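Local structure of transcriptional regulator, GntR family (Thermotoga maritima, 3SXM) at residues A[19-24]-A[118-123]; A[23-27]-A[109-115]; A[26-30]-A[65-70]. The protein probably acts as a DNA-binding transcriptional regulator of the GntR family, of which this chain is the metal-binding FCD (FadR C-terminal) domain, here without metal. The protein carries 3 engineered substitutions. The contacts are given in a common frame with arbitrary orientation. Where two conformers were deposited one is given. Residue numbers count along the deposited sequence, not the author numbering.

The three contacts lie close together in the all-helical FCD domain, their centres 8 to 10 Å apart. Contact 1 lays helix 5-25 against helix 115-135. Contact 2 shares L23 and E24 with it and carries the end of helix 5-25 and F27 to the turn between helices 96-111 and 115-135. Contact 3 shares Y26 and F27 with contact 2 and sets helix 27-31 on helix 51-68; both its segments fall between those of contact 1 in sequence. L23 packs on I30, A118 on I110, and I30 and I110 on F66, so one hydrophobic core joins all three. Beside F66 and E19 is H63, a zinc ligand in another structure of this protein; the site is empty here.

Contact 1. Residues A[19-24]-A[118-123]; sequences EVFCLE and AIEKLK
L23 overlaps L122 in the interface of an antiparallel helix pair, CD2 of L23 lying 3.8 Å from CD2 of L122. Both 19-24 and 118-123 are regular helix throughout; their axes approach to 10.2 Å with N-to-C directions at 164°, and the CA atoms of V20 and I119 are the nearest across the pair, 6.5 Å apart. L23 and L122 share chi1 t, chi2 p, and both CA-to-CB bonds point across the interface. The CD2 methyl of L23 also reaches A118 CB at 4.3 Å and I119 CG1 at 4.2 Å. V20, chi1 t, adds CG1 to I119 CG2 and CG2 to L122 CD2, each at 3.9 Å, while its CG2 also meets K123 CG at 3.9 Å. On the polar margin, extended K123 and E24 are joined through water 1, which donates to E24 OE1 at 3.0 Å and accepts from K123 NZ at 2.8 Å. E19 brings OE1 to 3.6 Å from L122 CD1, but its carboxylate is engaged elsewhere, by H63, R15 and Y79. H63 is a zinc ligand in another structure of this protein, so this apolar seam of the helical bundle borders the metal site, empty here. Helix 96-111 packs on the seam through I110, helix 51-68 lies beside E19 and L122, and F21 meets M17 of the second subunit.

Contact 2. Residues A[23-27]-A[109-115]; sequences LENYF and RIISGDK
Both segments run from the last turn of a helix into a tight turn. In 23-27, helix continues to N25, Y26 leaves it at phi/psi -127/21, and F27 starts the next helix with Y26 at its N-cap. In 109-115, the helix is closed by a Schellman motif: G113 has phi/psi 89/9, with D114 N bonded to R109 O (2.9 Å) and G113 N to I110 O (3.1 Å). At these backbone angles a CB on G113 would jam against the preceding carbonyl, which accounts for the glycine. D114, centre of an inverse gamma turn, is the N-cap of helix 115-135, its OD1 bonded to G117 N. F27 and K115 are the nearest residues in register, CA atoms 7.0 Å apart. The F27 CA-to-CB bond points toward 109-115, and chi1 t, chi2 79° carry the ring to the turn. K115 CB stands 3.7 Å from the ring centroid, 6° off its normal, a CH-pi contact over the face. The ring's CZ comes 3.5 Å from I110 O and 4.0 Å from G113 C, and its CE1 lies 4.1 Å from I110 CG2. Beside it, L23 CD1 meets I110 CD1 at 3.9 Å. K115 is extended, all four chi angles t, so that NZ reaches E24 O at 3.0 Å in a weak hydrogen bond. The chemistry is mainly apolar: an aromatic ring plugs the turn between two helices, and the lysine serves it with its aliphatic stem while its ammonium meets a carbonyl near the end of helix 5-25.

Contact 3. Residues A[26-30]-A[65-70]; sequences YFDKI and LFIRAS
Y26, with chi1 m and chi2 -83°, lays its ring flat on the backbone of S70: S70 CA sits 3.5 Å from the ring centroid and 7° off the normal, a CH-pi contact over the face. Y26 CD1 is 3.5 Å from A69 O, and its CE2 is 3.6 Å from S70 CB. S70 takes chi1 p, turning OG back to donate to I67 O at 2.7 Å. I30, chi1 m and chi2 t, sends CG1 to A69 CB (3.3 Å), CD1 to F66 CA (3.9 Å) and CG2 to the edge of the F66 ring at CD1 (3.9 Å). K29, chi1 to chi3 all t, stretches past A69, its CD 3.2 Å from A69 O. Residues 27-30 are helical, with Y26 at the N-cap position, and 65-68 belong to helix 51-68. The nearest CA atoms are Y26-S70 and I30-A69, 6.0 Å each; at the second, A69 has only a methyl to place against I30. Y26 OH bonds E13 of the second subunit, tying this corner to the dimer. H63 beside F66 binds zinc in another structure, its site empty here; short helix 27-31 packs on helix 51-68 within the all-helical FCD domain.

Contact 1. Residues A[19-24]-A[118-123]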
loop_
_atom_site.group_PDB
_atom_site.type_symbol
_atom_site.label_atom_id
_atom_site.label_comp_id
_atom_site.label_asym_id
_atom_site.label_seq_id
_atom_site.Cartn_x
_atom_site.Cartn_y
_atom_site.Cartn_z
ATOM N N GLU A 19 2.286 -4.757 -3.245
ATOM C CA GLU A 19 3.070 -5.256 -4.400
ATOM C C GLU A 19 2.907 -4.367 -5.615
ATOM O O GLU A 19 3.869 -4.102 -6.333
ATOM C CB GLU A 19 2.725 -6.725 -4.678
ATOM C CG GLU A 19 3.007 -7.663 -3.549
ATOM C CD GLU A 19 2.770 -9.097 -3.953
ATOM O OE1 GLU A 19 2.839 -9.340 -5.180
ATOM O OE2 GLU A 19 2.564 -9.972 -3.087
ATOM N N VAL A 20 1.696 -3.936 -5.911
ATOM C CA VAL A 20 1.445 -3.086 -7.068
ATOM C C VAL A 20 2.111 -1.735 -6.841
ATOM O O VAL A 20 2.700 -1.177 -7.766
ATOM C CB VAL A 20 -0.042 -2.935 -7.378
ATOM C CG1 VAL A 20 -0.292 -1.802 -8.404
ATOM C CG2 VAL A 20 -0.632 -4.285 -7.854
ATOM N N PHE A 21 2.023 -1.175 -5.623
ATOM C CA PHE A 21 2.712 0.080 -5.363
ATOM C C PHE A 21 4.189 -0.069 -5.700
ATOM O O PHE A 21 4.777 0.831 -6.300
ATOM C CB PHE A 21 2.567 0.506 -3.883
ATOM C CG PHE A 21 3.258 1.810 -3.561
ATOM C CD1 PHE A 21 2.609 3.004 -3.759
ATOM C CD2 PHE A 21 4.539 1.851 -3.032
ATOM C CE1 PHE A 21 3.189 4.213 -3.416
ATOM C CE2 PHE A 21 5.147 3.061 -2.777
ATOM C CZ PHE A 21 4.476 4.220 -2.953
ATOM N N CYS A 22 4.827 -1.126 -5.227
ATOM C CA CYS A 22 6.276 -1.278 -5.447
ATOM C C CYS A 22 6.610 -1.546 -6.921
ATOM O O CYS A 22 7.553 -0.968 -7.470
ATOM C CB CYS A 22 6.860 -2.340 -4.532
ATOM S SG CYS A 22 6.814 -1.874 -2.795
ATOM N N LEU A 23 5.864 -2.440 -7.572
ATOM C CA LEU A 23 6.058 -2.647 -9.005
ATOM C C LEU A 23 5.909 -1.360 -9.828
ATOM O O LEU A 23 6.714 -1.071 -10.752
ATOM C CB LEU A 23 5.095 -3.758 -9.542
ATOM C CG LEU A 23 5.276 -4.128 -11.024
ATOM C CD1 LEU A 23 6.702 -4.597 -11.370
ATOM C CD2 LEU A 23 4.206 -5.173 -11.371
ATOM N N GLU A 24 4.889 -0.557 -9.538
ATOM C CA GLU A 24 4.636 0.670 -10.252
ATOM C C GLU A 24 5.768 1.672 -10.034
ATOM O O GLU A 24 6.236 2.318 -10.973
ATOM C CB GLU A 24 3.325 1.289 -9.701
ATOM C CG GLU A 24 2.036 0.752 -10.300
ATOM C CD GLU A 24 0.710 1.340 -9.749
ATOM O OE1 GLU A 24 -0.342 1.197 -10.438
ATOM O OE2 GLU A 24 0.699 1.892 -8.625
ATOM N N ALA A 118 2.430 -5.273 -17.109
ATOM C CA ALA A 118 2.918 -5.984 -15.934
ATOM C C ALA A 118 2.053 -5.750 -14.716
ATOM O O ALA A 118 1.736 -6.698 -13.998
ATOM C CB ALA A 118 4.340 -5.621 -15.610
ATOM N N ILE A 119 1.635 -4.500 -14.515
ATOM C CA ILE A 119 0.755 -4.191 -13.396
ATOM C C ILE A 119 -0.559 -4.918 -13.560
ATOM O O ILE A 119 -1.082 -5.518 -12.626
ATOM C CB ILE A 119 0.575 -2.670 -13.311
ATOM C CG1 ILE A 119 1.902 -2.020 -12.904
ATOM C CG2 ILE A 119 -0.528 -2.335 -12.276
ATOM C CD1 ILE A 119 1.950 -0.514 -13.224
ATOM N N GLU A 120 -1.078 -4.934 -14.778
ATOM C CA GLU A 120 -2.322 -5.669 -15.048
ATOM C C GLU A 120 -2.160 -7.151 -14.713
ATOM O O GLU A 120 -3.038 -7.748 -14.103
ATOM C CB GLU A 120 -2.773 -5.541 -16.507
ATOM C CG GLU A 120 -3.304 -4.189 -16.890
ATOM C CD GLU A 120 -3.667 -4.097 -18.372
ATOM O OE1 GLU A 120 -3.654 -5.132 -19.102
ATOM O OE2 GLU A 120 -3.983 -2.981 -18.816
ATOM N N LYS A 121 -1.049 -7.749 -15.117
ATOM C CA LYS A 121 -0.859 -9.187 -14.896
ATOM C C LYS A 121 -0.710 -9.525 -13.408
ATOM O O LYS A 121 -1.202 -10.563 -12.961
ATOM C CB LYS A 121 0.361 -9.723 -15.668
ATOM C CG LYS A 121 0.483 -11.242 -15.736
ATOM C CD LYS A 121 -0.687 -11.825 -16.621
ATOM C CE LYS A 121 -0.591 -13.281 -16.890
ATOM N NZ LYS A 121 -1.857 -13.679 -17.629
ATOM N N LEU A 122 -0.026 -8.679 -12.655
ATOM C CA LEU A 122 0.115 -8.874 -11.238
ATOM C C LEU A 122 -1.283 -8.840 -10.563
ATOM O O LEU A 122 -1.602 -9.702 -9.739
ATOM C CB LEU A 122 1.104 -7.850 -10.653
ATOM C CG LEU A 122 1.200 -7.886 -9.115
ATOM C CD1 LEU A 122 1.610 -9.231 -8.600
ATOM C CD2 LEU A 122 2.200 -6.861 -8.597
ATOM N N LYS A 123 -2.093 -7.844 -10.890
ATOM C CA LYS A 123 -3.446 -7.695 -10.328
ATOM C C LYS A 123 -4.268 -8.917 -10.729
ATOM O O LYS A 123 -4.957 -9.481 -9.898
ATOM C CB LYS A 123 -4.137 -6.431 -10.818
ATOM C CG LYS A 123 -3.554 -5.155 -10.218
ATOM C CD LYS A 123 -4.257 -3.944 -10.814
ATOM C CE LYS A 123 -3.712 -2.680 -10.221
ATOM N NZ LYS A 123 -4.233 -1.424 -10.864
HETATM O O HOH W 1 -3.113 0.644 -9.324
#

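Contact 2. Residues A[23-27]-A[109-115]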
loop_
_atom_site.group_PDB
_atom_site.type_symbol
_atom_site.label_atom_id
_atom_site.label_comp_id
_atom_site.label_asym_id
_atom_site.label_seq_id
_atom_site.Cartn_x
_atom_site.Cartn_y
_atom_site.Cartn_z
ATOM N N LEU A 23 5.864 -2.440 -7.572
ATOM C CA LEU A 23 6.058 -2.647 -9.005
ATOM C C LEU A 23 5.909 -1.360 -9.828
ATOM O O LEU A 23 6.714 -1.071 -10.752
ATOM C CB LEU A 23 5.095 -3.758 -9.542
ATOM C CG LEU A 23 5.276 -4.128 -11.024
ATOM C CD1 LEU A 23 6.702 -4.597 -11.370
ATOM C CD2 LEU A 23 4.206 -5.173 -11.371
ATOM N N GLU A 24 4.889 -0.557 -9.538
ATOM C CA GLU A 24 4.636 0.670 -10.252
ATOM C C GLU A 24 5.768 1.672 -10.034
ATOM O O GLU A 24 6.236 2.318 -10.973
ATOM C CB GLU A 24 3.325 1.289 -9.701
ATOM C CG GLU A 24 2.036 0.752 -10.300
ATOM C CD GLU A 24 0.710 1.340 -9.749
ATOM O OE1 GLU A 24 -0.342 1.197 -10.438
ATOM O OE2 GLU A 24 0.699 1.892 -8.625
ATOM N N ASN A 25 6.196 1.849 -8.815
ATOM C CA ASN A 25 7.141 2.890 -8.493
ATOM C C ASN A 25 8.627 2.513 -8.599
ATOM O O ASN A 25 9.448 3.351 -8.620
ATOM C CB ASN A 25 6.821 3.453 -7.103
ATOM C CG ASN A 25 5.528 4.204 -7.064
ATOM O OD1 ASN A 25 4.524 3.756 -6.587
ATOM N ND2 ASN A 25 5.560 5.336 -7.627
ATOM N N TYR A 26 8.924 1.234 -8.695
ATOM C CA TYR A 26 10.299 0.735 -8.776
ATOM C C TYR A 26 10.480 -0.176 -9.993
ATOM O O TYR A 26 11.384 -0.985 -10.042
ATOM C CB TYR A 26 10.751 0.094 -7.448
ATOM C CG TYR A 26 10.746 1.106 -6.354
ATOM C CD1 TYR A 26 11.818 1.925 -6.201
ATOM C CD2 TYR A 26 9.615 1.345 -5.601
ATOM C CE1 TYR A 26 11.821 2.924 -5.247
ATOM C CE2 TYR A 26 9.615 2.337 -4.625
ATOM C CZ TYR A 26 10.688 3.145 -4.482
ATOM O OH TYR A 26 10.712 4.185 -3.535
ATOM N N PHE A 27 9.585 -0.024 -10.981
ATOM C CA PHE A 27 9.592 -0.824 -12.174
ATOM C C PHE A 27 10.964 -1.021 -12.803
ATOM O O PHE A 27 11.335 -2.171 -13.104
ATOM C CB PHE A 27 8.612 -0.264 -13.203
ATOM C CG PHE A 27 8.476 -1.109 -14.443
ATOM C CD1 PHE A 27 7.693 -2.227 -14.426
ATOM C CD2 PHE A 27 9.160 -0.811 -15.583
ATOM C CE1 PHE A 27 7.576 -3.020 -15.573
ATOM C CE2 PHE A 27 9.043 -1.599 -16.722
ATOM C CZ PHE A 27 8.265 -2.718 -16.689
ATOM N N ARG A 109 6.605 -9.540 -19.277
ATOM C CA ARG A 109 6.075 -8.164 -19.456
ATOM C C ARG A 109 7.026 -7.174 -18.832
ATOM O O ARG A 109 7.282 -6.096 -19.372
ATOM C CB ARG A 109 4.668 -8.017 -18.876
ATOM C CG ARG A 109 3.603 -8.803 -19.681
ATOM C CD ARG A 109 2.197 -8.559 -19.174
ATOM N NE ARG A 109 1.219 -9.463 -19.817
ATOM C CZ ARG A 109 -0.090 -9.373 -19.697
ATOM N NH1 ARG A 109 -0.634 -8.425 -18.958
ATOM N NH2 ARG A 109 -0.863 -10.263 -20.279
ATOM N N ILE A 110 7.504 -7.485 -17.649
ATOM C CA ILE A 110 8.460 -6.623 -16.958
ATOM C C ILE A 110 9.747 -6.462 -17.787
ATOM O O ILE A 110 10.205 -5.303 -18.054
ATOM C CB ILE A 110 8.794 -7.130 -15.519
ATOM C CG1 ILE A 110 7.546 -7.125 -14.628
ATOM C CG2 ILE A 110 9.913 -6.287 -14.923
ATOM C CD1 ILE A 110 7.771 -7.868 -13.305
ATOM N N ILE A 111 10.362 -7.549 -18.153
ATOM C CA ILE A 111 11.581 -7.521 -18.943
ATOM C C ILE A 111 11.443 -6.788 -20.247
ATOM O O ILE A 111 12.343 -6.153 -20.677
ATOM C CB ILE A 111 11.967 -8.922 -19.348
ATOM C CG1 ILE A 111 12.420 -9.699 -18.159
ATOM C CG2 ILE A 111 13.028 -8.899 -20.374
ATOM C CD1 ILE A 111 12.752 -11.106 -18.553
ATOM N N SER A 112 10.322 -6.916 -20.890
ATOM C CA SER A 112 10.129 -6.286 -22.184
ATOM C C SER A 112 9.720 -4.795 -22.088
ATOM O O SER A 112 9.554 -4.110 -23.104
ATOM C CB SER A 112 9.133 -7.087 -23.006
ATOM O OG SER A 112 7.864 -6.937 -22.468
ATOM N N GLY A 113 9.568 -4.283 -20.875
ATOM C CA GLY A 113 9.280 -2.868 -20.673
ATOM C C GLY A 113 7.815 -2.483 -20.662
ATOM O O GLY A 113 7.461 -1.292 -20.704
ATOM N N ASP A 114 6.952 -3.488 -20.640
ATOM C CA ASP A 114 5.499 -3.298 -20.668
ATOM C C ASP A 114 5.025 -3.101 -19.231
ATOM O O ASP A 114 4.502 -4.026 -18.571
ATOM C CB ASP A 114 4.868 -4.537 -21.316
ATOM C CG ASP A 114 3.363 -4.450 -21.430
ATOM O OD1 ASP A 114 2.821 -3.356 -21.188
ATOM O OD2 ASP A 114 2.771 -5.519 -21.689
ATOM N N LYS A 115 5.223 -1.898 -18.715
ATOM C CA LYS A 115 4.890 -1.600 -17.342
ATOM C C LYS A 115 3.376 -1.693 -17.076
ATOM O O LYS A 115 2.949 -2.319 -16.089
ATOM C CB LYS A 115 5.433 -0.194 -16.999
ATOM C CG LYS A 115 5.123 0.280 -15.635
ATOM C CD LYS A 115 5.781 1.658 -15.312
ATOM C CE LYS A 115 5.320 2.095 -14.019
ATOM N NZ LYS A 115 5.747 3.523 -13.730
#

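Contact 3. Residues A[26-30]-A[65-70]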
loop_
_atom_site.group_PDB
_atom_site.type_symbol
_atom_site.label_atom_id
_atom_site.label_comp_id
_atom_site.label_asym_id
_atom_site.label_seq_id
_atom_site.Cartn_x
_atom_site.Cartn_y
_atom_site.Cartn_z
ATOM N N TYR A 26 8.924 1.234 -8.695
ATOM C CA TYR A 26 10.299 0.735 -8.776
ATOM C C TYR A 26 10.480 -0.176 -9.993
ATOM O O TYR A 26 11.384 -0.985 -10.042
ATOM C CB TYR A 26 10.751 0.094 -7.448
ATOM C CG TYR A 26 10.746 1.106 -6.354
ATOM C CD1 TYR A 26 11.818 1.925 -6.201
ATOM C CD2 TYR A 26 9.615 1.345 -5.601
ATOM C CE1 TYR A 26 11.821 2.924 -5.247
ATOM C CE2 TYR A 26 9.615 2.337 -4.625
ATOM C CZ TYR A 26 10.688 3.145 -4.482
ATOM O OH TYR A 26 10.712 4.185 -3.535
ATOM N N PHE A 27 9.585 -0.024 -10.981
ATOM C CA PHE A 27 9.592 -0.824 -12.174
ATOM C C PHE A 27 10.964 -1.021 -12.803
ATOM O O PHE A 27 11.335 -2.171 -13.104
ATOM C CB PHE A 27 8.612 -0.264 -13.203
ATOM C CG PHE A 27 8.476 -1.109 -14.443
ATOM C CD1 PHE A 27 7.693 -2.227 -14.426
ATOM C CD2 PHE A 27 9.160 -0.811 -15.583
ATOM C CE1 PHE A 27 7.576 -3.020 -15.573
ATOM C CE2 PHE A 27 9.043 -1.599 -16.722
ATOM C CZ PHE A 27 8.265 -2.718 -16.689
ATOM N N ASP A 28 11.715 0.049 -13.040
ATOM C CA ASP A 28 12.986 -0.117 -13.731
ATOM C C ASP A 28 13.986 -0.865 -12.882
ATOM O O ASP A 28 14.801 -1.645 -13.428
ATOM C CB ASP A 28 13.572 1.261 -14.125
ATOM C CG ASP A 28 12.748 1.977 -15.178
ATOM O OD1 ASP A 28 11.961 1.370 -15.912
ATOM O OD2 ASP A 28 12.972 3.214 -15.352
ATOM N N LYS A 29 13.994 -0.629 -11.566
ATOM C CA LYS A 29 14.873 -1.372 -10.677
ATOM C C LYS A 29 14.562 -2.876 -10.705
ATOM O O LYS A 29 15.462 -3.718 -10.746
ATOM C CB LYS A 29 14.781 -0.836 -9.233
ATOM C CG LYS A 29 15.697 -1.553 -8.278
ATOM C CD LYS A 29 15.986 -0.743 -7.034
ATOM C CE LYS A 29 16.538 -1.592 -5.896
ATOM N NZ LYS A 29 17.987 -1.388 -5.614
ATOM N N ILE A 30 13.287 -3.187 -10.665
ATOM C CA ILE A 30 12.853 -4.577 -10.744
ATOM C C ILE A 30 13.270 -5.183 -12.093
ATOM O O ILE A 30 13.894 -6.254 -12.149
ATOM C CB ILE A 30 11.340 -4.722 -10.481
ATOM C CG1 ILE A 30 11.007 -4.309 -9.043
ATOM C CG2 ILE A 30 10.919 -6.135 -10.800
ATOM C CD1 ILE A 30 9.556 -3.971 -8.845
ATOM N N LEU A 65 10.700 -9.835 -4.189
ATOM C CA LEU A 65 11.607 -8.981 -4.982
ATOM C C LEU A 65 10.925 -7.660 -5.254
ATOM O O LEU A 65 11.569 -6.576 -5.184
ATOM C CB LEU A 65 11.973 -9.662 -6.346
ATOM C CG LEU A 65 12.651 -8.753 -7.388
ATOM C CD1 LEU A 65 13.935 -8.267 -6.926
ATOM C CD2 LEU A 65 12.783 -9.501 -8.692
ATOM N N PHE A 66 9.650 -7.679 -5.560
ATOM C CA PHE A 66 8.937 -6.428 -5.931
ATOM C C PHE A 66 9.048 -5.491 -4.729
ATOM O O PHE A 66 9.334 -4.296 -4.865
ATOM C CB PHE A 66 7.475 -6.683 -6.256
ATOM C CG PHE A 66 7.238 -7.563 -7.479
ATOM C CD1 PHE A 66 8.171 -7.698 -8.481
ATOM C CD2 PHE A 66 6.059 -8.284 -7.571
ATOM C CE1 PHE A 66 7.940 -8.531 -9.599
ATOM C CE2 PHE A 66 5.840 -9.092 -8.702
ATOM C CZ PHE A 66 6.767 -9.183 -9.670
ATOM N N ILE A 67 8.809 -6.046 -3.564
ATOM C CA ILE A 67 8.805 -5.255 -2.301
ATOM C C ILE A 67 10.223 -4.757 -2.003
ATOM O O ILE A 67 10.442 -3.551 -1.676
ATOM C CB ILE A 67 8.278 -6.098 -1.163
ATOM C CG1 ILE A 67 6.821 -6.498 -1.411
ATOM C CG2 ILE A 67 8.468 -5.418 0.209
ATOM C CD1 ILE A 67 5.791 -5.381 -1.307
ATOM N N ARG A 68 11.205 -5.649 -2.124
ATOM C CA ARG A 68 12.587 -5.345 -1.790
ATOM C C ARG A 68 13.144 -4.216 -2.665
ATOM O O ARG A 68 13.939 -3.404 -2.182
ATOM C CB ARG A 68 13.452 -6.621 -1.873
ATOM C CG ARG A 68 14.936 -6.416 -1.732
ATOM C CD ARG A 68 15.359 -6.009 -0.384
ATOM N NE ARG A 68 15.162 -7.046 0.624
ATOM C CZ ARG A 68 15.557 -6.931 1.884
ATOM N NH1 ARG A 68 16.177 -5.837 2.284
ATOM N NH2 ARG A 68 15.344 -7.918 2.737
ATOM N N ALA A 69 12.718 -4.139 -3.924
ATOM C CA ALA A 69 13.223 -3.176 -4.890
ATOM C C ALA A 69 12.892 -1.735 -4.458
ATOM O O ALA A 69 13.533 -0.815 -4.921
ATOM C CB ALA A 69 12.657 -3.495 -6.313
ATOM N N SER A 70 11.896 -1.557 -3.590
ATOM C CA SER A 70 11.585 -0.204 -3.038
ATOM C C SER A 70 12.751 0.351 -2.262
ATOM O O SER A 70 12.904 1.576 -2.136
ATOM C CB SER A 70 10.322 -0.220 -2.160
ATOM O OG SER A 70 10.576 -0.910 -0.969
#